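Local atomic coordinates of homocysteine S-methyltransferase (Escherichia coli, PDB entry 5DMM), a protein that transfers a methyl group from S-methylmethionine, or less efficiently from S-adenosylmethionine, to homocysteine, yielding methionine in a zinc-dependent reaction. Residues Glu53-Tyr58 against Glu97-Ala102; Ala66-Tyr71 against Leu116-Ser121; Ala145-His150 against Ile176-Glu181; Leu182-Pro187 against Ala217-Val222. All blocks are in the same frame, centred on the assembly; numbering follows the deposited sequence.

Contact 1 of 4, residues Glu53-Tyr58 against Glu97-Ala102; sequences EVHLDY and ELARKA
Two helices from the outer layer of the TIM barrel, 48-61 and 85-109, meet here and illustrate how small residues let neighbouring helices pack closely. Their short segments cross at -46° and approach to 8.3 Å between axes. H55 supplies the bulk on one side; A99 and A102, one turn apart, present methyl groups on the other. The closest side-chain meeting is between H55 CB and A102 CB, at 3.5 Å, a tight carbon-to-carbon fit. The same methyl also presses on the backbone of the first helix, with A102 CB 3.6 Å from L56 N. H55 CG lies anti to its carbonyl carbon (chi1 -72°), which carries the imidazole past A102 to A99. There A99 CB sits over one ring face, 3.9 Å from the centroid and 16° off the ring normal, in a CH-pi contact displaced toward the CD2 and NE2 side. L56 closes the contact beyond A102: its CB is 4.2 Å from A102 CB, and CG, anti to the backbone N, leads CD1 alongside A102 O at 3.9 Å. An alanine here in place of H55 would lose the imidazole over which the A99 methyl rests and would probably loosen this helix pair. Around the pair, L98 turns back onto P48, I51 and R52 of helix 48-61, V54 meets E26 and L27 of helix 24-29, and Y58 packs on helix 300-309, while A66 of strand 65-67 lies against H55 on the barrel side.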
loop_
_atom_site.group_PDB
_atom_site.type_symbol
_atom_site.label_atom_id
_atom_site.label_comp_id
_atom_site.label_asym_id
_atom_site.label_seq_id
_atom_site.Cartn_x
_atom_site.Cartn_y
_atom_site.Cartn_z
ATOM N N GLU A 53 -11.032 -0.805 14.216
ATOM C CA GLU A 53 -11.296 -2.202 14.563
ATOM C C GLU A 53 -10.709 -3.155 13.517
ATOM O O GLU A 53 -10.154 -4.204 13.854
ATOM C CB GLU A 53 -12.801 -2.435 14.724
ATOM C CG GLU A 53 -13.359 -1.860 16.026
ATOM C CD GLU A 53 -14.868 -2.051 16.188
ATOM O OE1 GLU A 53 -15.424 -2.990 15.575
ATOM O OE2 GLU A 53 -15.496 -1.255 16.932
ATOM N N VAL A 54 -10.834 -2.799 12.243
ATOM C CA VAL A 54 -10.294 -3.658 11.193
ATOM C C VAL A 54 -8.768 -3.704 11.252
ATOM O O VAL A 54 -8.170 -4.773 11.076
ATOM C CB VAL A 54 -10.741 -3.202 9.795
ATOM C CG1 VAL A 54 -10.012 -4.026 8.727
ATOM C CG2 VAL A 54 -12.250 -3.351 9.655
ATOM N N HIS A 55 -8.135 -2.560 11.509
ATOM C CA HIS A 55 -6.676 -2.556 11.659
ATOM C C HIS A 55 -6.270 -3.470 12.829
ATOM O O HIS A 55 -5.317 -4.249 12.741
ATOM C CB HIS A 55 -6.143 -1.137 11.887
ATOM C CG HIS A 55 -6.182 -0.259 10.672
ATOM N ND1 HIS A 55 -5.644 -0.634 9.460
ATOM C CD2 HIS A 55 -6.670 0.993 10.495
ATOM C CE1 HIS A 55 -5.805 0.349 8.587
ATOM N NE2 HIS A 55 -6.420 1.347 9.191
ATOM N N LEU A 56 -7.018 -3.385 13.925
ATOM C CA LEU A 56 -6.728 -4.213 15.092
ATOM C C LEU A 56 -6.909 -5.693 14.748
ATOM O O LEU A 56 -6.105 -6.540 15.142
ATOM C CB LEU A 56 -7.624 -3.818 16.266
ATOM C CG LEU A 56 -7.508 -4.689 17.521
ATOM C CD1 LEU A 56 -6.089 -4.642 18.089
ATOM C CD2 LEU A 56 -8.546 -4.264 18.568
ATOM N N ASP A 57 -7.965 -5.986 13.998
ATOM C CA ASP A 57 -8.230 -7.332 13.483
ATOM C C ASP A 57 -7.033 -7.920 12.720
ATOM O O ASP A 57 -6.654 -9.091 12.895
ATOM C CB ASP A 57 -9.447 -7.273 12.562
ATOM C CG ASP A 57 -10.207 -8.567 12.504
ATOM O OD1 ASP A 57 -9.574 -9.649 12.554
ATOM O OD2 ASP A 57 -11.453 -8.495 12.399
ATOM N N TYR A 58 -6.441 -7.103 11.858
ATOM C CA TYR A 58 -5.308 -7.575 11.068
ATOM C C TYR A 58 -4.053 -7.750 11.925
ATOM O O TYR A 58 -3.302 -8.704 11.721
ATOM C CB TYR A 58 -5.028 -6.624 9.894
ATOM C CG TYR A 58 -5.892 -6.914 8.681
ATOM C CD1 TYR A 58 -5.741 -8.107 7.976
ATOM C CD2 TYR A 58 -6.851 -5.995 8.233
ATOM C CE1 TYR A 58 -6.503 -8.391 6.875
ATOM C CE2 TYR A 58 -7.637 -6.277 7.113
ATOM C CZ TYR A 58 -7.453 -7.494 6.449
ATOM O OH TYR A 58 -8.187 -7.826 5.336
ATOM N N GLU A 97 -3.945 8.099 12.052
ATOM C CA GLU A 97 -4.241 8.110 13.473
ATOM C C GLU A 97 -4.977 6.835 13.900
ATOM O O GLU A 97 -4.664 6.253 14.934
ATOM C CB GLU A 97 -5.070 9.354 13.819
ATOM C CG GLU A 97 -5.403 9.522 15.283
ATOM C CD GLU A 97 -6.383 10.673 15.511
ATOM O OE1 GLU A 97 -6.258 11.716 14.825
ATOM O OE2 GLU A 97 -7.297 10.527 16.356
ATOM N N LEU A 98 -5.942 6.397 13.093
ATOM C CA LEU A 98 -6.741 5.221 13.450
ATOM C C LEU A 98 -5.895 3.958 13.413
ATOM O O LEU A 98 -6.082 3.063 14.235
ATOM C CB LEU A 98 -7.942 5.068 12.519
ATOM C CG LEU A 98 -9.011 6.154 12.646
ATOM C CD1 LEU A 98 -9.981 6.068 11.479
ATOM C CD2 LEU A 98 -9.756 5.980 13.978
ATOM N N ALA A 99 -4.954 3.883 12.477
ATOM C CA ALA A 99 -4.069 2.722 12.441
ATOM C C ALA A 99 -3.106 2.757 13.628
ATOM O O ALA A 99 -2.780 1.716 14.212
ATOM C CB ALA A 99 -3.286 2.661 11.106
ATOM N N ARG A 100 -2.638 3.951 13.982
ATOM C CA ARG A 100 -1.733 4.081 15.120
ATOM C C ARG A 100 -2.469 3.729 16.418
ATOM O O ARG A 100 -1.889 3.117 17.318
ATOM C CB ARG A 100 -1.148 5.496 15.190
ATOM C CG ARG A 100 -0.246 5.854 14.002
ATOM C CD ARG A 100 0.264 7.278 14.129
ATOM N NE ARG A 100 1.068 7.416 15.337
ATOM C CZ ARG A 100 1.360 8.566 15.932
ATOM N NH1 ARG A 100 0.906 9.714 15.443
ATOM N NH2 ARG A 100 2.109 8.563 17.028
ATOM N N LYS A 101 -3.743 4.112 16.503
ATOM C CA LYS A 101 -4.561 3.771 17.668
ATOM C C LYS A 101 -4.744 2.263 17.786
ATOM O O LYS A 101 -4.700 1.724 18.887
ATOM C CB LYS A 101 -5.934 4.449 17.603
ATOM C CG LYS A 101 -5.911 5.974 17.738
ATOM C CD LYS A 101 -5.627 6.427 19.155
ATOM C CE LYS A 101 -5.837 7.934 19.307
ATOM N NZ LYS A 101 -7.224 8.356 18.948
ATOM N N ALA A 102 -4.949 1.586 16.655
ATOM C CA ALA A 102 -5.069 0.129 16.659
ATOM C C ALA A 102 -3.761 -0.547 17.095
ATOM O O ALA A 102 -3.779 -1.575 17.778
ATOM C CB ALA A 102 -5.490 -0.380 15.286
#

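Contact 2 of 4, residues Ala66-Tyr71 against Leu116-Ser121; sequences AITASY and LLVAGS. With HCS (2-amino-4-mercapto-butyric acid), chain F.
A66 opens the segment as part of a parallel pairing between strands 65-67 and 117-122. Its N donates to L117 O, and its O receives A119 N at 2.7 Å, nearly along the C=O axis. I67, paired with A119, turns to the other face of the sheet; its CG2, anti to the backbone N, touches S121 CB at 3.7 Å and borders the carboxylate of the bound homocysteine. T68 N continues the ladder with a bond to A119 O, while the T68 side chain crosses that of V118 at about a right angle, CG2 against CG1. Beyond the strand, T68 OG1 donates to S70 OG over 2.8 Å. S70 OG in turn hydrogen-bonds to S121 O, 2.7 Å away, in the carbonyl plane and on a lone pair. After these bonds Y71, with CG anti to its N, lays one ring face on the ligand: HCS CG stands 3.8 Å above the ring plane, over its centre. S121 OG lies at the ring edge and bonds to E168, while Y71 OH bonds to E134. The homocysteine side chain thus rests on an aromatic face, and the linked hydroxyls of T68 and S70 probably help to keep Y71 in position.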
loop_
_atom_site.group_PDB
_atom_site.type_symbol
_atom_site.label_atom_id
_atom_site.label_comp_id
_atom_site.label_asym_id
_atom_site.label_seq_id
_atom_site.Cartn_x
_atom_site.Cartn_y
_atom_site.Cartn_z
ATOM N N ALA A 66 0.161 -2.188 9.041
ATOM C CA ALA A 66 -1.148 -1.770 8.569
ATOM C C ALA A 66 -1.019 -0.781 7.419
ATOM O O ALA A 66 -0.152 0.092 7.441
ATOM C CB ALA A 66 -1.961 -1.136 9.713
ATOM N N ILE A 67 -1.882 -0.903 6.418
ATOM C CA ILE A 67 -1.904 0.083 5.335
ATOM C C ILE A 67 -3.139 0.960 5.510
ATOM O O ILE A 67 -4.244 0.449 5.575
ATOM C CB ILE A 67 -1.908 -0.579 3.949
ATOM C CG1 ILE A 67 -0.658 -1.454 3.803
ATOM C CG2 ILE A 67 -1.966 0.485 2.845
ATOM C CD1 ILE A 67 -0.585 -2.278 2.512
ATOM N N THR A 68 -2.942 2.275 5.586
ATOM C CA THR A 68 -4.042 3.192 5.931
ATOM C C THR A 68 -5.103 3.266 4.837
ATOM O O THR A 68 -4.855 2.912 3.679
ATOM C CB THR A 68 -3.521 4.611 6.219
ATOM O OG1 THR A 68 -2.845 5.126 5.059
ATOM C CG2 THR A 68 -2.554 4.587 7.396
ATOM N N ALA A 69 -6.294 3.734 5.216
ATOM C CA ALA A 69 -7.409 3.829 4.275
ATOM C C ALA A 69 -7.358 5.105 3.437
ATOM O O ALA A 69 -8.357 5.822 3.341
ATOM C CB ALA A 69 -8.732 3.757 5.037
ATOM N N SER A 70 -6.198 5.409 2.852
ATOM C CA SER A 70 -6.018 6.678 2.144
ATOM C C SER A 70 -5.794 6.500 0.642
ATOM O O SER A 70 -5.397 7.440 -0.036
ATOM C CB SER A 70 -4.841 7.456 2.741
ATOM O OG SER A 70 -3.697 6.619 2.865
ATOM N N TYR A 71 -6.024 5.293 0.139
ATOM C CA TYR A 71 -5.765 4.967 -1.269
ATOM C C TYR A 71 -6.411 5.942 -2.258
ATOM O O TYR A 71 -5.824 6.277 -3.307
ATOM C CB TYR A 71 -6.263 3.551 -1.549
ATOM C CG TYR A 71 -6.089 3.088 -2.979
ATOM C CD1 TYR A 71 -4.833 2.769 -3.474
ATOM C CD2 TYR A 71 -7.188 2.956 -3.825
ATOM C CE1 TYR A 71 -4.669 2.336 -4.773
ATOM C CE2 TYR A 71 -7.035 2.522 -5.126
ATOM C CZ TYR A 71 -5.775 2.205 -5.592
ATOM O OH TYR A 71 -5.614 1.774 -6.888
ATOM N N LEU A 116 5.690 -3.101 15.189
ATOM C CA LEU A 116 4.547 -3.000 14.284
ATOM C C LEU A 116 4.617 -1.660 13.539
ATOM O O LEU A 116 4.963 -0.627 14.122
ATOM C CB LEU A 116 3.217 -3.119 15.043
ATOM C CG LEU A 116 2.958 -4.385 15.863
ATOM C CD1 LEU A 116 1.577 -4.336 16.488
ATOM C CD2 LEU A 116 3.108 -5.644 15.008
ATOM N N LEU A 117 4.288 -1.683 12.253
ATOM C CA LEU A 117 4.401 -0.500 11.414
ATOM C C LEU A 117 3.038 0.004 10.933
ATOM O O LEU A 117 2.039 -0.740 10.935
ATOM C CB LEU A 117 5.294 -0.794 10.213
ATOM C CG LEU A 117 6.733 -1.209 10.541
ATOM C CD1 LEU A 117 7.471 -1.595 9.277
ATOM C CD2 LEU A 117 7.451 -0.089 11.282
ATOM N N VAL A 118 3.008 1.278 10.544
ATOM C CA VAL A 118 1.868 1.857 9.842
ATOM C C VAL A 118 2.359 2.445 8.513
ATOM O O VAL A 118 3.243 3.308 8.492
ATOM C CB VAL A 118 1.171 2.956 10.674
ATOM C CG1 VAL A 118 0.041 3.620 9.869
ATOM C CG2 VAL A 118 0.638 2.393 11.984
ATOM N N ALA A 119 1.808 1.973 7.405
ATOM C CA ALA A 119 2.200 2.499 6.107
ATOM C C ALA A 119 1.080 3.352 5.550
ATOM O O ALA A 119 -0.063 2.904 5.496
ATOM C CB ALA A 119 2.539 1.371 5.153
ATOM N N GLY A 120 1.405 4.568 5.114
ATOM C CA GLY A 120 0.395 5.445 4.533
ATOM C C GLY A 120 0.150 5.103 3.071
ATOM O O GLY A 120 1.072 5.152 2.252
ATOM N N SER A 121 -1.089 4.754 2.738
ATOM C CA SER A 121 -1.412 4.379 1.366
ATOM C C SER A 121 -1.409 5.579 0.417
ATOM O O SER A 121 -2.113 6.582 0.639
ATOM C CB SER A 121 -2.768 3.701 1.289
ATOM O OG SER A 121 -3.107 3.545 -0.071
HETATM N N HCS F . -6.643 0.466 -1.075
HETATM C CA HCS F . -5.821 -0.726 -1.147
HETATM C CB HCS F . -5.276 -0.883 -2.561
HETATM C CG HCS F . -6.408 -1.043 -3.568
HETATM S SD HCS F . -5.729 -1.562 -5.164
HETATM C C HCS F . -4.680 -0.606 -0.181
HETATM O OXT HCS F . -4.573 0.444 0.488
HETATM O O HCS F . -3.878 -1.560 -0.083
#

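Contact 3 of 4, residues Ala145-His150 against Ile176-Glu181; sequences AFQAFH and IEALAE
Q147 bridges two outer helices of the barrel, and its course from CB outward accounts for the polar part of the contact. At CB the chain turns so that CG lies anti to the carbonyl carbon (chi1 -71°), and beyond CG it runs extended across the neighbouring helix. CG passes A178 CB at 4.2 Å, and CD continues alongside A178 O. At the tip, NE2 donates to A178 O over 3.2 Å in a nearly straight bond, 172° at the hydrogen, using a carbonyl lone pair and lying in the amide's own plane. NE2 also rests 3.4 Å from E181 CB and donates to a water at 3.0 Å. That water in turn donates to E181 OE1, so the amide nitrogen is gripped twice, once by the helix backbone and once through solvent. The planes of the amide and the E181 carboxylate are nearly parallel; E181 OE2 is engaged by Y219. Beside Q147 the packing is apolar: F146 CB meets A178 CB at 3.6 Å. One turn on from F146, H150 offers a ring face to L179 CD1, 3.6 Å from the centroid, as a CH-pi contact. The F149 ring carbon CD2 covers the opposite face, and H150 NE2 bonds to E175, so the imidazole is sandwiched and fixed in rotation. The segments 145-150 and 176-181 thus cross at -60°, and their helices 143-159 and 173-183 are neighbours in the barrel's outer layer, with I176 and L179 facing strand 191-197 and I176, E177 and A180 flanking helix 209-217.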
loop_
_atom_site.group_PDB
_atom_site.type_symbol
_atom_site.label_atom_id
_atom_site.label_comp_id
_atom_site.label_asym_id
_atom_site.label_seq_id
_atom_site.Cartn_x
_atom_site.Cartn_y
_atom_site.Cartn_z
ATOM N N ALA A 145 2.084 18.421 -12.418
ATOM C CA ALA A 145 0.689 18.067 -12.172
ATOM C C ALA A 145 0.593 16.806 -11.317
ATOM O O ALA A 145 -0.202 16.746 -10.381
ATOM C CB ALA A 145 -0.065 17.872 -13.491
ATOM N N PHE A 146 1.392 15.801 -11.657
ATOM C CA PHE A 146 1.463 14.596 -10.826
ATOM C C PHE A 146 1.876 14.972 -9.409
ATOM O O PHE A 146 1.290 14.504 -8.434
ATOM C CB PHE A 146 2.473 13.583 -11.385
ATOM C CG PHE A 146 1.938 12.715 -12.497
ATOM C CD1 PHE A 146 0.685 12.124 -12.407
ATOM C CD2 PHE A 146 2.718 12.463 -13.621
ATOM C CE1 PHE A 146 0.212 11.303 -13.435
ATOM C CE2 PHE A 146 2.252 11.651 -14.652
ATOM C CZ PHE A 146 1.003 11.070 -14.559
ATOM N N GLN A 147 2.912 15.800 -9.304
ATOM C CA GLN A 147 3.420 16.173 -7.993
ATOM C C GLN A 147 2.398 17.012 -7.219
ATOM O O GLN A 147 2.235 16.822 -6.009
ATOM C CB GLN A 147 4.768 16.885 -8.136
ATOM C CG GLN A 147 5.893 15.933 -8.547
ATOM C CD GLN A 147 7.240 16.599 -8.684
ATOM O OE1 GLN A 147 7.329 17.815 -8.864
ATOM N NE2 GLN A 147 8.310 15.800 -8.620
ATOM N N ALA A 148 1.688 17.911 -7.899
ATOM C CA ALA A 148 0.627 18.681 -7.236
ATOM C C ALA A 148 -0.514 17.786 -6.747
ATOM O O ALA A 148 -1.122 18.051 -5.701
ATOM C CB ALA A 148 0.081 19.755 -8.172
ATOM N N PHE A 149 -0.812 16.735 -7.511
ATOM C CA PHE A 149 -1.849 15.774 -7.132
ATOM C C PHE A 149 -1.454 15.006 -5.879
ATOM O O PHE A 149 -2.263 14.823 -4.972
ATOM C CB PHE A 149 -2.128 14.788 -8.277
ATOM C CG PHE A 149 -2.961 13.595 -7.874
ATOM C CD1 PHE A 149 -4.337 13.696 -7.754
ATOM C CD2 PHE A 149 -2.367 12.371 -7.638
ATOM C CE1 PHE A 149 -5.108 12.600 -7.394
ATOM C CE2 PHE A 149 -3.134 11.258 -7.281
ATOM C CZ PHE A 149 -4.503 11.376 -7.157
ATOM N N HIS A 150 -0.198 14.569 -5.831
ATOM C CA HIS A 150 0.257 13.700 -4.756
ATOM C C HIS A 150 0.737 14.417 -3.495
ATOM O O HIS A 150 0.643 13.867 -2.403
ATOM C CB HIS A 150 1.399 12.819 -5.260
ATOM C CG HIS A 150 0.952 11.646 -6.064
ATOM N ND1 HIS A 150 0.230 10.602 -5.519
ATOM C CD2 HIS A 150 1.109 11.351 -7.376
ATOM C CE1 HIS A 150 -0.014 9.705 -6.459
ATOM N NE2 HIS A 150 0.503 10.139 -7.595
ATOM N N ILE A 176 5.455 7.332 -11.675
ATOM C CA ILE A 176 6.417 6.734 -10.758
ATOM C C ILE A 176 7.648 7.636 -10.607
ATOM O O ILE A 176 8.127 7.858 -9.490
ATOM C CB ILE A 176 6.819 5.314 -11.226
ATOM C CG1 ILE A 176 5.646 4.344 -10.971
ATOM C CG2 ILE A 176 8.075 4.856 -10.502
ATOM C CD1 ILE A 176 5.765 3.013 -11.703
ATOM N N GLU A 177 8.147 8.175 -11.721
ATOM C CA GLU A 177 9.268 9.119 -11.687
ATOM C C GLU A 177 8.944 10.366 -10.869
ATOM O O GLU A 177 9.724 10.789 -10.017
ATOM C CB GLU A 177 9.658 9.550 -13.104
ATOM C CG GLU A 177 9.943 8.420 -14.062
ATOM C CD GLU A 177 10.067 8.897 -15.499
ATOM O OE1 GLU A 177 10.282 10.113 -15.718
ATOM O OE2 GLU A 177 9.946 8.052 -16.412
ATOM N N ALA A 178 7.790 10.955 -11.159
ATOM C CA ALA A 178 7.316 12.152 -10.458
ATOM C C ALA A 178 7.228 11.914 -8.957
ATOM O O ALA A 178 7.645 12.752 -8.143
ATOM C CB ALA A 178 5.959 12.582 -11.002
ATOM N N LEU A 179 6.710 10.750 -8.590
ATOM C CA LEU A 179 6.577 10.362 -7.189
ATOM C C LEU A 179 7.932 10.136 -6.499
ATOM O O LEU A 179 8.117 10.538 -5.352
ATOM C CB LEU A 179 5.716 9.094 -7.094
ATOM C CG LEU A 179 4.832 8.831 -5.879
ATOM C CD1 LEU A 179 3.990 10.033 -5.539
ATOM C CD2 LEU A 179 3.924 7.619 -6.147
ATOM N N ALA A 180 8.872 9.486 -7.178
ATOM C CA ALA A 180 10.204 9.293 -6.603
ATOM C C ALA A 180 10.892 10.645 -6.414
ATOM O O ALA A 180 11.551 10.886 -5.396
ATOM C CB ALA A 180 11.054 8.376 -7.487
ATOM N N GLU A 181 10.726 11.528 -7.391
ATOM C CA GLU A 181 11.254 12.889 -7.282
ATOM C C GLU A 181 10.637 13.636 -6.095
ATOM O O GLU A 181 11.336 14.265 -5.302
ATOM C CB GLU A 181 10.994 13.668 -8.574
ATOM C CG GLU A 181 11.899 13.289 -9.737
ATOM C CD GLU A 181 13.266 13.946 -9.650
ATOM O OE1 GLU A 181 13.344 15.192 -9.813
ATOM O OE2 GLU A 181 14.259 13.213 -9.421
HETATM O O HOH W 1 10.890 17.241 -9.346
#

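Contact 4 of 4, residues Leu182-Pro187 against Ala217-Val222; sequences LLTAYP and AGYPQV
The amide of Q221 is the centre of this contact, reaching from the loop 217-222 into the turn L183-Y186. NE2 donates to L183 O over 3.0 Å, at 147° at the hydrogen, approaching from above the carbonyl plane rather than along a lone pair, and to A189 O as well. L183 O accepts two hydrogen bonds, since Y186 N also bonds to it and closes the type I turn. Y186 O lies 2.8 Å from Q221 NE2, so several carbonyls crowd round one amide end. On the other branch, Q221 OE1 lies 3.3 Å from T184 CA, with the T184 side chain crossing nearby. The side chain of Q221 gets there with CG anti to the carbonyl carbon and an extended run beyond it (chi2 168°). An alanine here would remove the amide and would probably weaken the hold of the turn 183-186 on the loop 217-222. In the next shell, T184 CG2 touches the edge of the Y219 ring, 3.9 Å from CD1, lying in the ring plane. Further out, T184 OG1 bonds to E181 O and Y219 is likewise tied through its hydroxyl to helix 173-183, while a second type I turn, Y219-V222, places Q221. The contact lies at the barrel surface, where the loop after helix 209-217 leads into strand 222-228: L183 reaches A191 and F193 of strand 191-197, Q221 bonds by backbone to A191, and Y186 leans on helix 143-159, where its OH bonds to E155.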
loop_
_atom_site.group_PDB
_atom_site.type_symbol
_atom_site.label_atom_id
_atom_site.label_comp_id
_atom_site.label_asym_id
_atom_site.label_seq_id
_atom_site.Cartn_x
_atom_site.Cartn_y
_atom_site.Cartn_z
ATOM N N LEU A 182 9.316 13.561 -5.994
ATOM C CA LEU A 182 8.578 14.192 -4.898
ATOM C C LEU A 182 9.096 13.786 -3.512
ATOM O O LEU A 182 9.223 14.624 -2.617
ATOM C CB LEU A 182 7.088 13.862 -5.014
ATOM C CG LEU A 182 6.190 14.430 -3.909
ATOM C CD1 LEU A 182 6.307 15.953 -3.827
ATOM C CD2 LEU A 182 4.742 14.026 -4.143
ATOM N N LEU A 183 9.398 12.505 -3.328
ATOM C CA LEU A 183 9.824 12.016 -2.020
ATOM C C LEU A 183 11.141 12.620 -1.545
ATOM O O LEU A 183 11.364 12.732 -0.343
ATOM C CB LEU A 183 9.945 10.478 -2.026
ATOM C CG LEU A 183 8.580 9.803 -2.156
ATOM C CD1 LEU A 183 8.710 8.308 -1.937
ATOM C CD2 LEU A 183 7.574 10.418 -1.194
ATOM N N THR A 184 12.017 13.003 -2.476
ATOM C CA THR A 184 13.285 13.600 -2.085
ATOM C C THR A 184 13.099 14.939 -1.362
ATOM O O THR A 184 13.985 15.368 -0.625
ATOM C CB THR A 184 14.231 13.802 -3.314
ATOM O OG1 THR A 184 13.676 14.772 -4.215
ATOM C CG2 THR A 184 14.433 12.479 -4.044
ATOM N N ALA A 185 11.938 15.579 -1.541
ATOM C CA ALA A 185 11.656 16.827 -0.851
ATOM C C ALA A 185 11.264 16.596 0.613
ATOM O O ALA A 185 11.046 17.562 1.355
ATOM C CB ALA A 185 10.562 17.597 -1.577
ATOM N N TYR A 186 11.162 15.324 1.011
ATOM C CA TYR A 186 10.850 14.916 2.395
ATOM C C TYR A 186 11.891 13.909 2.841
ATOM O O TYR A 186 11.649 12.699 2.796
ATOM C CB TYR A 186 9.436 14.314 2.493
ATOM C CG TYR A 186 8.441 15.224 1.847
ATOM C CD1 TYR A 186 8.095 15.068 0.508
ATOM C CD2 TYR A 186 7.916 16.305 2.543
ATOM C CE1 TYR A 186 7.228 15.944 -0.106
ATOM C CE2 TYR A 186 7.053 17.184 1.937
ATOM C CZ TYR A 186 6.716 16.995 0.613
ATOM O OH TYR A 186 5.854 17.866 0.004
ATOM N N PRO A 187 13.071 14.402 3.253
ATOM C CA PRO A 187 14.232 13.508 3.388
ATOM C C PRO A 187 14.076 12.385 4.427
ATOM O O PRO A 187 14.801 11.401 4.331
ATOM C CB PRO A 187 15.360 14.464 3.790
ATOM C CG PRO A 187 14.913 15.811 3.252
ATOM C CD PRO A 187 13.432 15.820 3.454
ATOM N N ALA A 217 16.292 2.540 -8.490
ATOM C CA ALA A 217 17.533 2.190 -7.804
ATOM C C ALA A 217 18.340 3.424 -7.410
ATOM O O ALA A 217 19.126 3.380 -6.464
ATOM C CB ALA A 217 18.371 1.274 -8.667
ATOM N N GLY A 218 18.142 4.519 -8.138
ATOM C CA GLY A 218 18.814 5.773 -7.847
ATOM C C GLY A 218 18.190 6.605 -6.732
ATOM O O GLY A 218 18.665 7.697 -6.445
ATOM N N TYR A 219 17.125 6.094 -6.113
ATOM C CA TYR A 219 16.452 6.775 -5.004
ATOM C C TYR A 219 16.476 5.919 -3.735
ATOM O O TYR A 219 15.651 5.024 -3.584
ATOM C CB TYR A 219 14.995 7.098 -5.363
ATOM C CG TYR A 219 14.828 8.012 -6.557
ATOM C CD1 TYR A 219 14.692 9.389 -6.394
ATOM C CD2 TYR A 219 14.807 7.503 -7.845
ATOM C CE1 TYR A 219 14.541 10.224 -7.483
ATOM C CE2 TYR A 219 14.654 8.333 -8.937
ATOM C CZ TYR A 219 14.523 9.690 -8.750
ATOM O OH TYR A 219 14.381 10.517 -9.838
ATOM N N PRO A 220 17.431 6.185 -2.833
ATOM C CA PRO A 220 17.632 5.403 -1.605
ATOM C C PRO A 220 16.404 5.359 -0.687
ATOM O O PRO A 220 16.233 4.387 0.053
ATOM C CB PRO A 220 18.791 6.126 -0.907
ATOM C CG PRO A 220 19.459 6.928 -1.955
ATOM C CD PRO A 220 18.449 7.241 -3.004
ATOM N N GLN A 221 15.548 6.379 -0.735
ATOM C CA GLN A 221 14.346 6.367 0.090
ATOM C C GLN A 221 13.374 5.256 -0.278
ATOM O O GLN A 221 12.497 4.921 0.521
ATOM C CB GLN A 221 13.614 7.692 -0.004
ATOM C CG GLN A 221 14.340 8.834 0.644
ATOM C CD GLN A 221 13.718 10.148 0.265
ATOM O OE1 GLN A 221 13.817 10.576 -0.889
ATOM N NE2 GLN A 221 13.037 10.787 1.219
ATOM N N VAL A 222 13.499 4.717 -1.492
ATOM C CA VAL A 222 12.675 3.583 -1.904
ATOM C C VAL A 222 13.316 2.299 -1.382
ATOM O O VAL A 222 14.346 1.834 -1.891
ATOM C CB VAL A 222 12.496 3.519 -3.433
ATOM C CG1 VAL A 222 11.670 2.300 -3.819
ATOM C CG2 VAL A 222 11.817 4.790 -3.949
#

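How the contacts relate
The four contacts form two pairs around the barrel. Contacts 1 and 2 have centres about 10 Å apart and touch where H55 CE1 meets I67 O at 3.4 Å and A99 CB meets V118 CG1 at 3.7 Å: helices 48-61 and 85-109 back the two strands that follow them in the chain. Contacts 3 and 4 share helix 173-183; E181 OE2 and Y219 OH, 2.7 Å apart, probably hydrogen-bond between them. Contacts 1 and 3 lie on opposite sides of the chain's centre, about 28 Å between centres. Contact 2 alone lines the homocysteine pocket, its Y71 side chain about 6 Å from a zinc ion, while H55 stands in a second layer, about 8 Å from the ligand.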